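Local coordinates for protein aminotransferase AspB (Helicobacter pylori 26695, PDB 3EZS) that probably works as a pyridoxal 5'-phosphate-dependent aminotransferase, passing amino groups between amino acids and 2-oxo acids, at residues L95-S100 against K254-Y259; N222-H227 against R248-Y253; S87-R92 against Y262-A267; S207-C212 against F242-S247; D156-N161 against I177-L182. All coordinates share one frame; numbering follows the deposited sequence.

How the interactions relate
Followed from the N terminus, interaction 3 opens first and closes last, so its loop holds all the others: it joins the end of strand 85-88 to the segment leading into helix 266-277. Interaction 1, between helices 92-102 and 247-257, is nested within it. Inside that loop, interaction 5 closes a short one, strand 157-160 to helix 173-186, before the next begins. Interactions 4 and 2 then cross, because their segments alternate: helix 208-214 reaches strand 241-245, while strand 223-228 reaches helix 247-257. Interactions 2 and 4 lie on two faces of neighbouring strands, and interactions 2 to 5 all reach the seven-stranded mixed sheet. Interactions 1 and 3 both touch the second subunit.

Interaction 1 (L95-S100 against K254-Y259); sequences LFNFPS and KAFRAY
Asn-97 meets Phe-256 and Arg-257 between two helices, and these three residues supply most of the 128 Å² buried here. The touch is loose: Asn-97 O lies 4.3 Å from Phe-256 CE2, approaching the ring obliquely, and Asn-97 ND2 stands 4.4 Å from Arg-257 NH1. The CA atoms of Asn-97 and Arg-257 are 9.6 Å apart, and the Phe-256 and Arg-257 side chains cover most of the distance, meeting the backbone O and side-chain amide of Asn-97. The Phe-256 ring is carried toward helix 92-102 by a CG lying opposite the backbone N (chi1 173°), whereas the arginine folds at chi3 (69°) to bring its guanidinium beside the amide. No hydrogen bond links the segments. One turn on, Ser-100 OG donates to Asn-97 O over 3.0 Å, so this carbonyl has a polar partner within its own helix. The polar ends share partners: Tyr-253 OH is hydrogen-bonded to both Asn-97 OD1 and Arg-257 NH1, while Glu-93 accepts from Asn-97 ND2 through OE1 and forms a salt bridge with Arg-257 NH2 through OE2. Leu-95 and Pro-99 of helix 92-102 touch helix 120-127, Leu-95 also Ile-226 of strand 223-228, and Phe-256 meets Phe-127 of the second subunit.

Interaction 2 (N222-H227 against R248-Y253); sequences NVLVIH and RLLEKY
No ring enters the contact of Leu-224 with Leu-249 and Leu-250; the flat groups stand to its flanks. The His-227 imidazole has Val-225 CG2 at its edge, in the ring plane, and meets the Phe-242 ring with planes about 10° apart, while Tyr-253 packs edge-to-face with Phe-98. Between these flanks the contact is wholly aliphatic, and no hydrogen bond crosses it. Leu-224 divides its two methyls: CD2 comes within 3.6 Å of Leu-250 CD2 and 3.8 Å of Leu-250 CG, whereas CD1 reaches Leu-249 CD1 more loosely at 4.2 Å. Its first torsion (chi1 -61°) sets CG opposite the carbonyl carbon, and the fork then faces both leucines. Leu-224 and Leu-250 run past one another in opposite directions, touching through Leu-224 CD2 against CD2 and CG of Leu-250. The CA atoms of this pair are 9.0 Å apart, a separation filled by the side chains. Phe-98 of helix 92-102 and Ile-243 of strand 241-245 also touch Leu-224, extending the hydrophobic layer. A helix laid by its leucines on a strand of the central sheet is the layered alpha/beta architecture of the large domain of class I and II aminotransferases.

Interaction 3 (S87-R92 against Y262-A267); sequences STLGSR and YTSANA. With PO4 (phosphate ion), chain C.
Leu-89 is the centre of an inverse gamma turn, closed by a weak 3.1 Å bond from Gly-90 N to Thr-88 O, and its CA comes within 6.1 Å of the CA of Tyr-262. From this turn the leucine side chain points at the other segment. Leu-89 CD2 sits at the edge of the Tyr-262 ring, near the ring plane, 4.1 Å from Tyr-262 CD1, and the two side chains cross at a slant. The other methyl, Leu-89 CD1, packs 3.7 Å from Ser-264 CB and 4.0 Å from Thr-263 O. A chi1 of -155°, which sends CG to the far side from the backbone N, allows both branches to be used. Behind the leucine, Thr-88 OG1 donates to Gly-90 O over 2.7 Å, with the donor tilted out of the carbonyl plane, adding a second link across the bend. The following residues hold a phosphate ion, probably from the crystallisation liquor: Ser-91 N and Ser-91 OG each bond to PO4 O1 at 2.9 Å, the backbone one nearly straight (163°), and Arg-92 N reaches PO4 O2 at 3.3 Å. Ser-228, Ser-230 and Arg-239 complete this anion site at the start of helix 92-102, consistent with the cofactor-phosphate pocket of the family. Strand 85-88 pairs with strand 241-245 through Thr-88 and Gly-241 and leads into helix 92-102, while Tyr-262 stacks on Tyr-262 of the second subunit.

Interaction 4 (S207-C212 against F242-S247); sequences SLLEAC and FIAGDS
Leu-209 packs on the backbone and methyl of Ala-244 and on the backbone of Gly-245, a van der Waals contact of one methyl with the strand. Leu-209 CD1 does the work, lying 4.0 Å from Ala-244 O and 4.2 Å from Gly-245 N, with Ala-244 CB, also at 4.2 Å, as the apolar part. The leucine reaches over because chi1 (-59°) turns CG opposite its carbonyl carbon. Small residues on the strand let helix and sheet approach closely, the CA atoms of Leu-209 and Gly-245 being 7.1 Å apart.

No hydrogen bond joins the segments; those of 207-212 are internal, while Asp-246 bonds to residues outside both. Ser-207 and Glu-210 form a capping box: Leu-209 N donates to Ser-207 OG at 3.2 Å, and Ser-207 N donates to Glu-210 OE2 at 2.9 Å, almost straight (164°) but meeting the oxygen from above the carboxylate plane. These bonds cap the first turn, which carries Leu-209. Asp-246 is the N-cap of the next helix, its OD1 accepting from Arg-248 N while OD2 takes Asn-222 N.

Helix 208-214 covers one face of the sheet, where Leu-208 packs on Val-223 and Val-225 of strand 223-228 and Ala-211 on helix 173-186. Ile-243 faces the other way, toward helices 92-102 and 247-257.

Interaction 5 (D156-N161 against I177-L182); sequences DLVILN and ISWVKL. With EDO (1,2-ethanediol), chain D; EDO (1,2-ethanediol), chain F.
Chi1 of -83° turns the Trp-179 indole away from its own carbonyl carbon and toward strand 157-160, while Leu-160, with chi1 -57°, extends its isobutyl fork toward it. The result is a CH-pi contact: Leu-160 CD1 stands 4.0 Å from the centroid of the five-membered ring of Trp-179 and only 12° off the ring normal. Leu-160 CD2 lies over the same face but nearer the rim, 4.0 Å from Trp-179 CE2. Farther along the indole, Val-158 CG1 reaches Trp-179 CZ3 at 4.0 Å, coming in obliquely, with the side chains roughly perpendicular. Alternate strand residues thus support one indole, and no polar bond crosses the contact. Next along the chain, Asn-161 N donates to O2 of an ethanediol (chain D) at 3.1 Å, probably left from crystallisation. The Asn-161 side chain ties the end of strand 189-193 (Asp-193 O, from ND2) to the segment holding Asn-165, whose N donates to OD1. Strand 157-160, helix 173-186 and strand 189-193 form a beta-alpha-beta unit of the aminotransferase central sheet, with Trp-179 also touching Leu-190 of its second strand; the loop after the first strand carries the Asn-Pro-Thr-Gly sequence that probably faces the cofactor, as in relatives.

Interaction 1 (L95-S100 against K254-Y259)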
# COMPACT_ATOMS: atom_id res chain seq x y z
N LEU A 95 -2.53 -0.08 10.48
CA LEU A 95 -2.99 -1.02 11.54
C LEU A 95 -2.50 -2.43 11.26
O LEU A 95 -2.24 -3.22 12.18
CB LEU A 95 -4.53 -1.02 11.65
CG LEU A 95 -5.24 0.23 12.23
CD1 LEU A 95 -6.77 0.23 11.94
CD2 LEU A 95 -4.95 0.31 13.73
N PHE A 96 -2.35 -2.76 9.98
CA PHE A 96 -1.90 -4.08 9.62
C PHE A 96 -0.39 -4.24 9.73
O PHE A 96 0.09 -5.26 10.23
CB PHE A 96 -2.33 -4.46 8.21
CG PHE A 96 -1.86 -5.84 7.80
CD1 PHE A 96 -2.46 -6.96 8.33
CD2 PHE A 96 -0.77 -6.00 6.97
CE1 PHE A 96 -2.02 -8.22 8.00
CE2 PHE A 96 -0.33 -7.26 6.64
CZ PHE A 96 -0.96 -8.37 7.15
N ASN A 97 0.37 -3.26 9.23
CA ASN A 97 1.83 -3.42 9.18
C ASN A 97 2.62 -2.82 10.31
O ASN A 97 3.77 -3.20 10.51
CB ASN A 97 2.41 -3.00 7.80
CG ASN A 97 2.35 -1.50 7.56
OD1 ASN A 97 2.78 -0.72 8.40
ND2 ASN A 97 1.82 -1.10 6.40
N PHE A 98 2.06 -1.89 11.06
CA PHE A 98 2.85 -1.28 12.14
C PHE A 98 3.30 -2.34 13.16
O PHE A 98 4.46 -2.35 13.57
CB PHE A 98 2.13 -0.11 12.83
CG PHE A 98 3.01 0.65 13.79
CD1 PHE A 98 3.92 1.59 13.31
CD2 PHE A 98 2.95 0.43 15.16
CE1 PHE A 98 4.74 2.29 14.16
CE2 PHE A 98 3.79 1.13 16.03
CZ PHE A 98 4.68 2.06 15.53
N PRO A 99 2.39 -3.24 13.58
CA PRO A 99 2.86 -4.27 14.53
C PRO A 99 4.01 -5.15 14.01
O PRO A 99 4.89 -5.49 14.79
CB PRO A 99 1.60 -5.10 14.78
CG PRO A 99 0.42 -4.15 14.44
CD PRO A 99 0.95 -3.37 13.27
N SER A 100 4.01 -5.52 12.72
CA SER A 100 5.13 -6.31 12.17
C SER A 100 6.41 -5.47 12.17
O SER A 100 7.50 -6.00 12.32
CB SER A 100 4.84 -6.89 10.77
OG SER A 100 4.76 -5.89 9.76
N LYS A 254 9.45 5.30 9.33
CA LYS A 254 9.66 6.05 8.10
C LYS A 254 10.63 5.32 7.17
O LYS A 254 10.36 5.23 5.96
CB LYS A 254 10.21 7.43 8.44
CG LYS A 254 10.79 8.26 7.29
CD LYS A 254 11.18 9.65 7.81
CE LYS A 254 11.97 10.45 6.77
NZ LYS A 254 12.15 11.86 7.23
N ALA A 255 11.74 4.83 7.71
CA ALA A 255 12.74 4.06 6.94
C ALA A 255 12.14 2.73 6.44
O ALA A 255 12.40 2.31 5.32
CB ALA A 255 14.01 3.80 7.77
N PHE A 256 11.34 2.08 7.28
CA PHE A 256 10.69 0.83 6.89
C PHE A 256 9.70 1.11 5.73
O PHE A 256 9.66 0.39 4.76
CB PHE A 256 10.01 0.20 8.11
CG PHE A 256 9.15 -1.01 7.81
CD1 PHE A 256 9.70 -2.17 7.29
CD2 PHE A 256 7.79 -1.00 8.11
CE1 PHE A 256 8.90 -3.30 7.04
CE2 PHE A 256 6.99 -2.13 7.88
CZ PHE A 256 7.54 -3.27 7.35
N ARG A 257 8.95 2.19 5.84
CA ARG A 257 7.95 2.55 4.83
C ARG A 257 8.52 2.88 3.45
O ARG A 257 7.79 2.83 2.45
CB ARG A 257 7.09 3.71 5.34
CG ARG A 257 6.09 3.30 6.44
CD ARG A 257 5.18 4.48 6.84
NE ARG A 257 4.26 4.82 5.76
CZ ARG A 257 3.08 4.22 5.54
NH1 ARG A 257 2.65 3.24 6.32
NH2 ARG A 257 2.34 4.60 4.52
N ALA A 258 9.81 3.22 3.39
CA ALA A 258 10.48 3.50 2.12
C ALA A 258 10.36 2.31 1.17
O ALA A 258 10.27 2.50 -0.02
CB ALA A 258 11.98 3.84 2.35
N TYR A 259 10.35 1.09 1.74
CA TYR A 259 10.28 -0.17 0.99
C TYR A 259 8.89 -0.69 0.60
O TYR A 259 8.77 -1.54 -0.29
CB TYR A 259 10.91 -1.27 1.84
CG TYR A 259 12.37 -1.06 2.16
CD1 TYR A 259 13.36 -1.50 1.28
CD2 TYR A 259 12.75 -0.43 3.34
CE1 TYR A 259 14.71 -1.31 1.57
CE2 TYR A 259 14.09 -0.24 3.65
CZ TYR A 259 15.07 -0.68 2.76
OH TYR A 259 16.42 -0.48 3.06

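Interaction 2 (N222-H227 against R248-Y253)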
# COMPACT_ATOMS: atom_id res chain seq x y z
N ASN A 222 6.40 5.44 23.74
CA ASN A 222 5.62 4.21 23.66
C ASN A 222 4.17 4.36 23.15
O ASN A 222 3.42 3.37 23.13
CB ASN A 222 5.59 3.49 25.02
CG ASN A 222 6.90 2.83 25.39
OD1 ASN A 222 7.95 3.15 24.84
ND2 ASN A 222 6.83 1.87 26.30
N VAL A 223 3.79 5.56 22.73
CA VAL A 223 2.38 5.83 22.38
C VAL A 223 2.19 6.42 20.98
O VAL A 223 2.95 7.31 20.55
CB VAL A 223 1.75 6.75 23.45
CG1 VAL A 223 0.29 7.09 23.12
CG2 VAL A 223 1.85 6.10 24.85
N LEU A 224 1.16 5.92 20.30
CA LEU A 224 0.82 6.30 18.93
C LEU A 224 -0.70 6.27 18.72
O LEU A 224 -1.41 5.52 19.37
CB LEU A 224 1.48 5.32 17.94
CG LEU A 224 3.02 5.25 17.95
CD1 LEU A 224 3.48 3.86 17.71
CD2 LEU A 224 3.67 6.24 17.00
N VAL A 225 -1.17 7.13 17.83
CA VAL A 225 -2.59 7.24 17.49
C VAL A 225 -2.65 7.17 15.97
O VAL A 225 -1.76 7.66 15.29
CB VAL A 225 -3.24 8.55 18.02
CG1 VAL A 225 -3.26 8.61 19.58
CG2 VAL A 225 -2.56 9.79 17.45
N ILE A 226 -3.69 6.54 15.45
CA ILE A 226 -3.87 6.33 14.02
C ILE A 226 -5.17 7.02 13.58
O ILE A 226 -6.22 6.81 14.16
CB ILE A 226 -3.89 4.81 13.70
CG1 ILE A 226 -2.50 4.22 13.97
CG2 ILE A 226 -4.33 4.55 12.24
CD1 ILE A 226 -2.37 2.72 13.71
N HIS A 227 -5.08 7.87 12.56
CA HIS A 227 -6.23 8.63 12.06
C HIS A 227 -6.47 8.36 10.59
O HIS A 227 -5.58 7.87 9.89
CB HIS A 227 -6.03 10.13 12.32
CG HIS A 227 -6.16 10.51 13.77
ND1 HIS A 227 -7.26 11.17 14.27
CD2 HIS A 227 -5.33 10.30 14.83
CE1 HIS A 227 -7.10 11.37 15.57
NE2 HIS A 227 -5.94 10.85 15.94
N ARG A 248 10.67 8.51 18.12
CA ARG A 248 11.78 7.57 17.98
C ARG A 248 11.33 6.37 17.15
O ARG A 248 12.04 5.93 16.25
CB ARG A 248 12.30 7.10 19.35
CG ARG A 248 13.57 6.22 19.26
CD ARG A 248 13.93 5.57 20.60
NE ARG A 248 12.89 4.64 21.06
CZ ARG A 248 12.72 3.39 20.62
NH1 ARG A 248 13.52 2.86 19.70
NH2 ARG A 248 11.72 2.65 21.11
N LEU A 249 10.15 5.85 17.47
CA LEU A 249 9.55 4.76 16.70
C LEU A 249 9.16 5.23 15.30
O LEU A 249 9.37 4.50 14.34
CB LEU A 249 8.32 4.20 17.43
CG LEU A 249 8.55 3.49 18.76
CD1 LEU A 249 7.25 3.11 19.45
CD2 LEU A 249 9.45 2.25 18.57
N LEU A 250 8.59 6.43 15.17
CA LEU A 250 8.18 6.95 13.84
C LEU A 250 9.34 7.21 12.87
O LEU A 250 9.18 7.09 11.67
CB LEU A 250 7.31 8.22 13.96
CG LEU A 250 5.90 8.04 14.55
CD1 LEU A 250 5.22 9.38 14.66
CD2 LEU A 250 5.05 7.05 13.74
N GLU A 251 10.51 7.57 13.40
CA GLU A 251 11.66 7.86 12.55
C GLU A 251 12.18 6.53 11.93
O GLU A 251 12.64 6.49 10.77
CB GLU A 251 12.74 8.60 13.36
CG GLU A 251 13.83 9.31 12.53
CD GLU A 251 13.28 10.44 11.64
OE1 GLU A 251 12.15 10.96 11.90
OE2 GLU A 251 14.00 10.79 10.67
N LYS A 252 12.08 5.45 12.69
CA LYS A 252 12.45 4.13 12.21
C LYS A 252 11.35 3.59 11.25
O LYS A 252 11.68 2.97 10.22
CB LYS A 252 12.70 3.18 13.40
CG LYS A 252 13.91 3.58 14.26
CD LYS A 252 14.16 2.61 15.41
N TYR A 253 10.08 3.84 11.58
CA TYR A 253 8.95 3.40 10.75
C TYR A 253 9.01 4.04 9.38
O TYR A 253 8.67 3.41 8.39
CB TYR A 253 7.62 3.70 11.45
CG TYR A 253 6.36 3.17 10.76
CD1 TYR A 253 6.27 1.84 10.31
CD2 TYR A 253 5.24 3.98 10.61
CE1 TYR A 253 5.10 1.36 9.70
CE2 TYR A 253 4.07 3.50 10.02
CZ TYR A 253 4.00 2.19 9.56
OH TYR A 253 2.84 1.76 8.96

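Interaction 3 (S87-R92 against Y262-A267)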
# COMPACT_ATOMS: atom_id res chain seq x y z
N SER A 87 2.51 10.52 7.39
CA SER A 87 1.36 10.44 6.48
C SER A 87 1.25 9.01 5.96
O SER A 87 2.27 8.42 5.57
CB SER A 87 1.54 11.38 5.27
OG SER A 87 1.51 12.75 5.63
N THR A 88 0.03 8.47 5.92
CA THR A 88 -0.20 7.09 5.48
C THR A 88 -1.34 6.96 4.46
O THR A 88 -2.11 7.90 4.25
CB THR A 88 -0.48 6.18 6.71
OG1 THR A 88 -1.76 6.51 7.27
CG2 THR A 88 0.59 6.36 7.77
N LEU A 89 -1.44 5.78 3.85
CA LEU A 89 -2.43 5.51 2.82
C LEU A 89 -3.70 4.98 3.47
O LEU A 89 -4.11 3.85 3.23
CB LEU A 89 -1.84 4.50 1.81
CG LEU A 89 -2.46 4.54 0.42
CD1 LEU A 89 -2.03 5.88 -0.23
CD2 LEU A 89 -2.04 3.37 -0.43
N GLY A 90 -4.36 5.82 4.26
CA GLY A 90 -5.52 5.40 5.04
C GLY A 90 -5.01 4.78 6.34
O GLY A 90 -3.81 4.80 6.61
N SER A 91 -5.91 4.25 7.15
CA SER A 91 -5.51 3.62 8.41
C SER A 91 -5.34 2.09 8.32
O SER A 91 -4.60 1.49 9.11
CB SER A 91 -6.54 3.96 9.51
OG SER A 91 -7.81 3.42 9.21
N ARG A 92 -6.02 1.46 7.37
CA ARG A 92 -6.02 0.01 7.29
C ARG A 92 -4.62 -0.59 7.21
O ARG A 92 -4.28 -1.52 7.93
CB ARG A 92 -6.85 -0.46 6.09
CG ARG A 92 -7.09 -1.95 6.11
CD ARG A 92 -7.73 -2.48 4.85
NE ARG A 92 -7.97 -3.91 5.00
CZ ARG A 92 -9.04 -4.46 5.58
NH1 ARG A 92 -10.03 -3.70 6.05
NH2 ARG A 92 -9.13 -5.79 5.68
N TYR A 262 3.47 2.14 -0.44
CA TYR A 262 2.15 2.69 -0.12
C TYR A 262 2.11 4.18 -0.51
O TYR A 262 2.06 5.06 0.36
CB TYR A 262 1.83 2.56 1.38
CG TYR A 262 1.46 1.17 1.86
CD1 TYR A 262 0.19 0.66 1.63
CD2 TYR A 262 2.35 0.41 2.62
CE1 TYR A 262 -0.18 -0.58 2.09
CE2 TYR A 262 1.98 -0.85 3.11
CZ TYR A 262 0.71 -1.34 2.84
OH TYR A 262 0.33 -2.58 3.31
N THR A 263 2.11 4.46 -1.81
CA THR A 263 2.14 5.83 -2.30
C THR A 263 0.88 6.18 -3.09
O THR A 263 0.11 5.31 -3.52
CB THR A 263 3.39 6.08 -3.14
OG1 THR A 263 3.38 5.18 -4.23
CG2 THR A 263 4.68 5.83 -2.30
N SER A 264 0.68 7.48 -3.28
CA SER A 264 -0.51 8.02 -3.90
C SER A 264 -0.15 9.20 -4.83
O SER A 264 0.79 9.92 -4.57
CB SER A 264 -1.42 8.50 -2.77
OG SER A 264 -2.73 8.72 -3.21
N ALA A 265 -0.92 9.37 -5.90
CA ALA A 265 -0.74 10.48 -6.83
C ALA A 265 -0.69 11.84 -6.12
O ALA A 265 -1.46 12.10 -5.20
CB ALA A 265 -1.88 10.49 -7.83
N ASN A 266 0.20 12.73 -6.56
CA ASN A 266 0.29 14.06 -5.95
C ASN A 266 -1.04 14.81 -6.04
O ASN A 266 -1.37 15.65 -5.18
CB ASN A 266 1.44 14.87 -6.57
CG ASN A 266 2.82 14.36 -6.14
OD1 ASN A 266 2.94 13.33 -5.48
ND2 ASN A 266 3.86 15.11 -6.49
N ALA A 267 -1.82 14.51 -7.08
CA ALA A 267 -3.12 15.11 -7.27
C ALA A 267 -4.08 14.63 -6.19
O ALA A 267 -4.91 15.41 -5.70
CB ALA A 267 -3.65 14.77 -8.64
P PO4 C . -9.52 3.57 6.25
O1 PO4 C . -8.75 4.75 6.78
O2 PO4 C . -8.59 2.57 5.66
O3 PO4 C . -10.44 4.02 5.18
O4 PO4 C . -10.22 2.91 7.40

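Interaction 4 (S207-C212 against F242-S247)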
# COMPACT_ATOMS: atom_id res chain seq x y z
N SER A 207 -8.19 12.50 22.43
CA SER A 207 -7.13 11.68 21.84
C SER A 207 -6.25 11.14 22.95
O SER A 207 -6.10 11.75 23.99
CB SER A 207 -6.24 12.49 20.91
OG SER A 207 -5.14 11.73 20.46
N LEU A 208 -5.67 9.97 22.72
CA LEU A 208 -4.72 9.36 23.65
C LEU A 208 -3.47 10.25 23.83
O LEU A 208 -2.78 10.16 24.86
CB LEU A 208 -4.35 7.94 23.14
CG LEU A 208 -3.32 7.08 23.87
CD1 LEU A 208 -3.70 6.85 25.36
CD2 LEU A 208 -3.12 5.73 23.14
N LEU A 209 -3.14 11.08 22.83
CA LEU A 209 -1.98 12.00 22.97
C LEU A 209 -2.28 13.13 23.96
O LEU A 209 -1.34 13.72 24.56
CB LEU A 209 -1.48 12.54 21.63
CG LEU A 209 -1.00 11.53 20.56
CD1 LEU A 209 -0.19 12.23 19.46
CD2 LEU A 209 -0.17 10.40 21.17
N GLU A 210 -3.56 13.44 24.16
CA GLU A 210 -3.93 14.43 25.19
C GLU A 210 -3.65 13.86 26.60
O GLU A 210 -3.26 14.58 27.51
CB GLU A 210 -5.41 14.81 25.11
CG GLU A 210 -5.84 15.46 23.82
CD GLU A 210 -7.34 15.83 23.86
OE1 GLU A 210 -7.71 16.61 24.73
OE2 GLU A 210 -8.13 15.37 23.01
N ALA A 211 -3.89 12.56 26.75
CA ALA A 211 -3.61 11.87 28.01
C ALA A 211 -2.11 11.92 28.30
O ALA A 211 -1.68 12.07 29.44
CB ALA A 211 -4.12 10.41 27.94
N CYS A 212 -1.33 11.79 27.24
CA CYS A 212 0.11 11.84 27.32
C CYS A 212 0.59 13.16 27.89
O CYS A 212 1.47 13.18 28.74
CB CYS A 212 0.73 11.60 25.94
SG CYS A 212 0.80 9.86 25.43
N PHE A 242 -3.00 9.08 8.86
CA PHE A 242 -1.72 9.35 9.48
C PHE A 242 -1.58 8.57 10.78
O PHE A 242 -2.54 7.99 11.30
CB PHE A 242 -1.46 10.86 9.67
CG PHE A 242 -2.39 11.58 10.64
CD1 PHE A 242 -2.13 11.58 12.01
CD2 PHE A 242 -3.46 12.32 10.16
CE1 PHE A 242 -2.97 12.26 12.90
CE2 PHE A 242 -4.29 13.01 11.04
CZ PHE A 242 -4.04 12.98 12.41
N ILE A 243 -0.34 8.55 11.25
CA ILE A 243 0.03 7.97 12.53
C ILE A 243 0.91 9.03 13.21
O ILE A 243 1.83 9.56 12.59
CB ILE A 243 0.74 6.61 12.40
CG1 ILE A 243 1.07 6.07 13.79
CG2 ILE A 243 1.99 6.71 11.54
CD1 ILE A 243 1.45 4.62 13.79
N ALA A 244 0.57 9.34 14.46
CA ALA A 244 1.25 10.36 15.23
C ALA A 244 1.61 9.86 16.63
O ALA A 244 0.88 9.04 17.22
CB ALA A 244 0.37 11.62 15.32
N GLY A 245 2.74 10.33 17.15
CA GLY A 245 3.18 9.94 18.49
C GLY A 245 4.69 9.86 18.63
O GLY A 245 5.40 10.74 18.13
N ASP A 246 5.15 8.81 19.30
CA ASP A 246 6.58 8.53 19.60
C ASP A 246 7.50 8.75 18.40
O ASP A 246 7.51 7.94 17.47
CB ASP A 246 6.73 7.08 20.09
CG ASP A 246 8.07 6.80 20.75
OD1 ASP A 246 9.12 7.35 20.34
OD2 ASP A 246 8.07 5.96 21.68
N SER A 247 8.27 9.84 18.44
CA SER A 247 9.12 10.22 17.33
C SER A 247 10.27 9.29 17.10
O SER A 247 10.83 9.29 16.02
CB SER A 247 9.64 11.65 17.50
OG SER A 247 10.41 11.79 18.70

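Interaction 5 (D156-N161 against I177-L182)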
# COMPACT_ATOMS: atom_id res chain seq x y z
N ASP A 156 3.25 -6.95 24.73
CA ASP A 156 4.23 -6.13 24.01
C ASP A 156 3.60 -4.93 23.29
O ASP A 156 4.25 -3.91 23.09
CB ASP A 156 4.92 -7.00 22.95
CG ASP A 156 5.66 -8.19 23.56
OD1 ASP A 156 6.43 -7.96 24.51
OD2 ASP A 156 5.49 -9.33 23.08
N LEU A 157 2.36 -5.08 22.87
CA LEU A 157 1.66 -4.07 22.12
C LEU A 157 0.20 -4.17 22.49
O LEU A 157 -0.35 -5.26 22.53
CB LEU A 157 1.85 -4.32 20.61
CG LEU A 157 1.04 -3.44 19.64
CD1 LEU A 157 1.57 -2.03 19.69
CD2 LEU A 157 1.11 -3.96 18.22
N VAL A 158 -0.41 -3.03 22.81
CA VAL A 158 -1.83 -2.96 23.12
C VAL A 158 -2.49 -2.00 22.12
O VAL A 158 -2.01 -0.87 21.92
CB VAL A 158 -2.13 -2.48 24.55
CG1 VAL A 158 -3.66 -2.35 24.75
CG2 VAL A 158 -1.50 -3.41 25.57
N ILE A 159 -3.56 -2.48 21.50
CA ILE A 159 -4.33 -1.69 20.54
C ILE A 159 -5.70 -1.40 21.12
O ILE A 159 -6.45 -2.32 21.42
CB ILE A 159 -4.56 -2.44 19.21
CG1 ILE A 159 -3.23 -2.84 18.57
CG2 ILE A 159 -5.36 -1.57 18.24
CD1 ILE A 159 -3.39 -3.74 17.36
N LEU A 160 -6.00 -0.12 21.33
CA LEU A 160 -7.31 0.32 21.76
C LEU A 160 -8.00 0.91 20.53
O LEU A 160 -7.33 1.24 19.53
CB LEU A 160 -7.22 1.37 22.86
CG LEU A 160 -6.44 1.00 24.14
CD1 LEU A 160 -6.25 2.25 25.01
CD2 LEU A 160 -7.12 -0.14 24.92
N ASN A 161 -9.32 1.04 20.62
CA ASN A 161 -10.12 1.62 19.55
C ASN A 161 -11.19 2.47 20.22
O ASN A 161 -12.25 1.96 20.59
CB ASN A 161 -10.73 0.52 18.69
CG ASN A 161 -11.58 1.04 17.54
OD1 ASN A 161 -12.53 0.37 17.10
ND2 ASN A 161 -11.23 2.22 17.02
N ILE A 177 -5.31 8.11 30.50
CA ILE A 177 -4.14 8.44 31.35
C ILE A 177 -3.62 7.19 32.06
O ILE A 177 -2.41 6.96 32.09
CB ILE A 177 -4.46 9.57 32.36
CG1 ILE A 177 -4.55 10.92 31.62
CG2 ILE A 177 -3.38 9.67 33.44
CD1 ILE A 177 -5.19 12.09 32.47
N SER A 178 -4.55 6.38 32.60
CA SER A 178 -4.19 5.12 33.26
C SER A 178 -3.45 4.19 32.31
O SER A 178 -2.45 3.59 32.70
CB SER A 178 -5.42 4.40 33.79
OG SER A 178 -6.05 5.15 34.81
N TRP A 179 -3.93 4.09 31.08
CA TRP A 179 -3.28 3.25 30.08
C TRP A 179 -1.89 3.76 29.74
O TRP A 179 -0.97 2.96 29.62
CB TRP A 179 -4.11 3.15 28.80
CG TRP A 179 -5.19 2.12 28.84
CD1 TRP A 179 -6.52 2.34 28.93
CD2 TRP A 179 -5.01 0.69 28.78
NE1 TRP A 179 -7.19 1.15 28.93
CE2 TRP A 179 -6.30 0.12 28.83
CE3 TRP A 179 -3.91 -0.15 28.66
CZ2 TRP A 179 -6.51 -1.27 28.79
CZ3 TRP A 179 -4.12 -1.54 28.63
CH2 TRP A 179 -5.41 -2.07 28.69
N VAL A 180 -1.72 5.07 29.61
CA VAL A 180 -0.41 5.62 29.32
C VAL A 180 0.57 5.25 30.43
O VAL A 180 1.68 4.78 30.17
CB VAL A 180 -0.46 7.16 29.10
CG1 VAL A 180 0.95 7.78 29.13
CG2 VAL A 180 -1.18 7.50 27.80
N LYS A 181 0.15 5.42 31.68
CA LYS A 181 0.98 5.08 32.83
C LYS A 181 1.34 3.58 32.87
O LYS A 181 2.47 3.22 33.23
CB LYS A 181 0.31 5.52 34.13
CG LYS A 181 0.24 7.05 34.28
CD LYS A 181 -0.43 7.47 35.58
CE LYS A 181 -0.50 8.99 35.74
NZ LYS A 181 0.85 9.61 35.86
N LEU A 182 0.39 2.72 32.53
CA LEU A 182 0.69 1.28 32.46
C LEU A 182 1.71 0.98 31.35
O LEU A 182 2.66 0.23 31.56
CB LEU A 182 -0.59 0.48 32.25
CG LEU A 182 -1.52 0.49 33.47
CD1 LEU A 182 -2.88 -0.11 33.11
CD2 LEU A 182 -0.88 -0.23 34.68
C1 EDO D . -13.26 1.04 24.24
O1 EDO D . -12.98 2.39 23.83
C2 EDO D . -11.98 0.22 24.13
O2 EDO D . -11.34 0.46 22.89
C1 EDO F . -13.15 0.48 12.06
O1 EDO F . -12.80 1.42 11.02
C2 EDO F . -11.99 0.40 13.06
O2 EDO F . -12.08 1.28 14.18